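Local structure of Lmo0812 protein (Listeria monocytogenes serovar 1/2a, 4YF1) at residues 123-128 with 179-184. The protein is a putative HD-domain pyrophosphohydrolase that may remove the 3'-diphosphate from the alarmone guanosine-3',5'-bis(diphosphate). Numbering follows the deposited sequence. Where two conformers were deposited one is given.
Sequences DNLTSV and RLVKWI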
loop_
_atom_site.group_PDB
_atom_site.type_symbol
_atom_site.label_atom_id
_atom_site.label_comp_id
_atom_site.label_asym_id
_atom_site.label_seq_id
_atom_site.Cartn_x
_atom_site.Cartn_y
_atom_site.Cartn_z
ATOM N N ASP A 123 -3.885 14.998 4.210
ATOM C CA ASP A 123 -5.102 14.413 3.677
ATOM C C ASP A 123 -6.272 14.616 4.671
ATOM O O ASP A 123 -7.392 14.869 4.235
ATOM C CB ASP A 123 -4.956 12.938 3.363
ATOM C CG ASP A 123 -6.202 12.368 2.705
ATOM O OD1 ASP A 123 -6.565 12.797 1.575
ATOM O OD2 ASP A 123 -6.816 11.479 3.306
ATOM N N ASN A 124 -6.001 14.469 5.974
ATOM C CA ASN A 124 -7.040 14.691 7.022
ATOM C C ASN A 124 -7.607 16.112 6.956
ATOM O O ASN A 124 -8.818 16.280 6.916
ATOM C CB ASN A 124 -6.475 14.445 8.433
ATOM C CG ASN A 124 -6.200 12.978 8.733
ATOM O OD1 ASN A 124 -6.605 12.074 7.990
ATOM N ND2 ASN A 124 -5.511 12.729 9.858
ATOM N N LEU A 125 -6.743 17.130 6.979
ATOM C CA LEU A 125 -7.210 18.533 6.898
ATOM C C LEU A 125 -7.884 18.882 5.574
ATOM O O LEU A 125 -8.802 19.730 5.536
ATOM C CB LEU A 125 -6.143 19.567 7.213
ATOM C CG LEU A 125 -5.643 19.686 8.630
ATOM C CD1 LEU A 125 -4.938 21.021 8.728
ATOM C CD2 LEU A 125 -6.784 19.612 9.645
ATOM N N THR A 126 -7.451 18.243 4.489
ATOM C CA THR A 126 -8.121 18.435 3.210
ATOM C C THR A 126 -9.609 18.059 3.379
ATOM O O THR A 126 -10.489 18.799 2.921
ATOM C CB THR A 126 -7.459 17.612 2.118
ATOM O OG1 THR A 126 -6.124 18.115 1.934
ATOM C CG2 THR A 126 -8.229 17.708 0.811
ATOM N N SER A 127 -9.884 16.948 4.060
ATOM C CA SER A 127 -11.279 16.533 4.286
ATOM C C SER A 127 -12.005 17.480 5.237
ATOM O O SER A 127 -13.214 17.701 5.086
ATOM C CB SER A 127 -11.347 15.096 4.806
ATOM O OG SER A 127 -10.750 14.227 3.844
ATOM N N VAL A 128 -11.279 18.028 6.213
ATOM C CA VAL A 128 -11.851 18.990 7.141
ATOM C C VAL A 128 -12.255 20.261 6.381
ATOM O O VAL A 128 -13.388 20.716 6.520
ATOM C CB VAL A 128 -10.896 19.349 8.305
ATOM C CG1 VAL A 128 -11.474 20.487 9.135
ATOM C CG2 VAL A 128 -10.621 18.129 9.183
ATOM N N ARG A 179 -0.728 26.066 4.580
ATOM C CA ARG A 179 -1.842 26.897 4.124
ATOM C C ARG A 179 -3.176 26.414 4.696
ATOM O O ARG A 179 -3.999 27.227 5.104
ATOM C CB ARG A 179 -1.916 26.991 2.589
ATOM C CG ARG A 179 -0.778 27.767 1.941
ATOM C CD ARG A 179 -1.047 28.064 0.458
ATOM N NE ARG A 179 -1.415 26.878 -0.331
ATOM C CZ ARG A 179 -0.564 26.055 -0.950
ATOM N NH1 ARG A 179 0.753 26.237 -0.889
ATOM N NH2 ARG A 179 -1.037 25.018 -1.627
ATOM N N LEU A 180 -3.391 25.095 4.709
ATOM C CA LEU A 180 -4.607 24.547 5.299
ATOM C C LEU A 180 -4.737 24.860 6.790
ATOM O O LEU A 180 -5.849 25.183 7.265
ATOM C CB LEU A 180 -4.734 23.038 5.098
ATOM C CG LEU A 180 -5.415 22.575 3.840
ATOM C CD1 LEU A 180 -5.210 21.100 3.634
ATOM C CD2 LEU A 180 -6.898 22.893 3.914
ATOM N N VAL A 181 -3.634 24.737 7.541
ATOM C CA VAL A 181 -3.676 25.042 8.983
ATOM C C VAL A 181 -4.039 26.509 9.211
ATOM O O VAL A 181 -4.888 26.821 10.081
ATOM C CB VAL A 181 -2.361 24.641 9.681
ATOM C CG1 VAL A 181 -2.301 25.130 11.128
ATOM C CG2 VAL A 181 -2.216 23.129 9.628
ATOM N N LYS A 182 -3.425 27.392 8.431
ATOM C CA LYS A 182 -3.691 28.835 8.508
ATOM C C LYS A 182 -5.148 29.161 8.154
ATOM O O LYS A 182 -5.778 30.020 8.798
ATOM C CB LYS A 182 -2.734 29.597 7.588
ATOM C CG LYS A 182 -2.804 31.115 7.704
ATOM C CD LYS A 182 -1.680 31.774 6.919
ATOM C CE LYS A 182 -1.698 33.287 7.067
ATOM N NZ LYS A 182 -0.632 33.930 6.245
ATOM N N TRP A 183 -5.690 28.456 7.162
ATOM C CA TRP A 183 -7.084 28.664 6.726
ATOM C C TRP A 183 -8.092 28.174 7.770
ATOM O O TRP A 183 -9.035 28.885 8.114
ATOM C CB TRP A 183 -7.379 27.940 5.404
ATOM C CG TRP A 183 -8.714 28.366 4.768
ATOM C CD1 TRP A 183 -8.904 29.389 3.881
ATOM C CD2 TRP A 183 -10.010 27.774 4.977
ATOM N NE1 TRP A 183 -10.231 29.477 3.532
ATOM C CE2 TRP A 183 -10.933 28.499 4.186
ATOM C CE3 TRP A 183 -10.482 26.714 5.764
ATOM C CZ2 TRP A 183 -12.313 28.199 4.162
ATOM C CZ3 TRP A 183 -11.859 26.401 5.730
ATOM C CH2 TRP A 183 -12.754 27.148 4.936
ATOM N N ILE A 184 -7.914 26.952 8.243
ATOM C CA ILE A 184 -8.824 26.381 9.211
ATOM C C ILE A 184 -8.733 27.031 10.610
ATOM O O ILE A 184 -9.763 27.301 11.210
ATOM C CB ILE A 184 -8.647 24.857 9.308
ATOM C CG1 ILE A 184 -9.033 24.209 7.976
ATOM C CG2 ILE A 184 -9.463 24.257 10.460
ATOM C CD1 ILE A 184 -8.670 22.751 7.869
#
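L125 meets L180, V181 and I184. Its CD1 lies alongside V181, 3.6 Å from CG2, the two side chains running obliquely to one another. CB and CD2 share the tip of I184, CD2 lying 4.1 Å from its CD1, and CB also sits 4.0 Å from L180 CD1. The first torsion sets L125 CG anti to its own carbonyl carbon (chi1 -70°), and the second places CD1 anti to CA (chi2 -163°), where leucine's paired methyls can serve two neighbours at once. No hydrogen bond joins the segments, whose axes run 36° from parallel; the contact is apolar packing of helix 172-184 on helix 111-132 of the all-helical HD-type fold. I184 suits its place by length: its unbranched arm brings CD1 over the backbone of the first helix, 3.8 Å from L125 O. V128 CG1 touches the same methyl, the side chains crossing at about a right angle; here, as at V181, a short beta-branched valine presents one methyl close to its backbone. At the flank, L180 is long enough for CD1 to pack 3.6 Å from T126 OG1, whose hydrogen bond to L122 O meets its polar need, consistent with a methyl lying against it. D123, pointing away from helix 172-184, hydrogen-bonds H35, one of the residues matching an HD-type metal-site pattern, though no metal is bound to them here. N154 of helix 147-160 touches both L125 and V181.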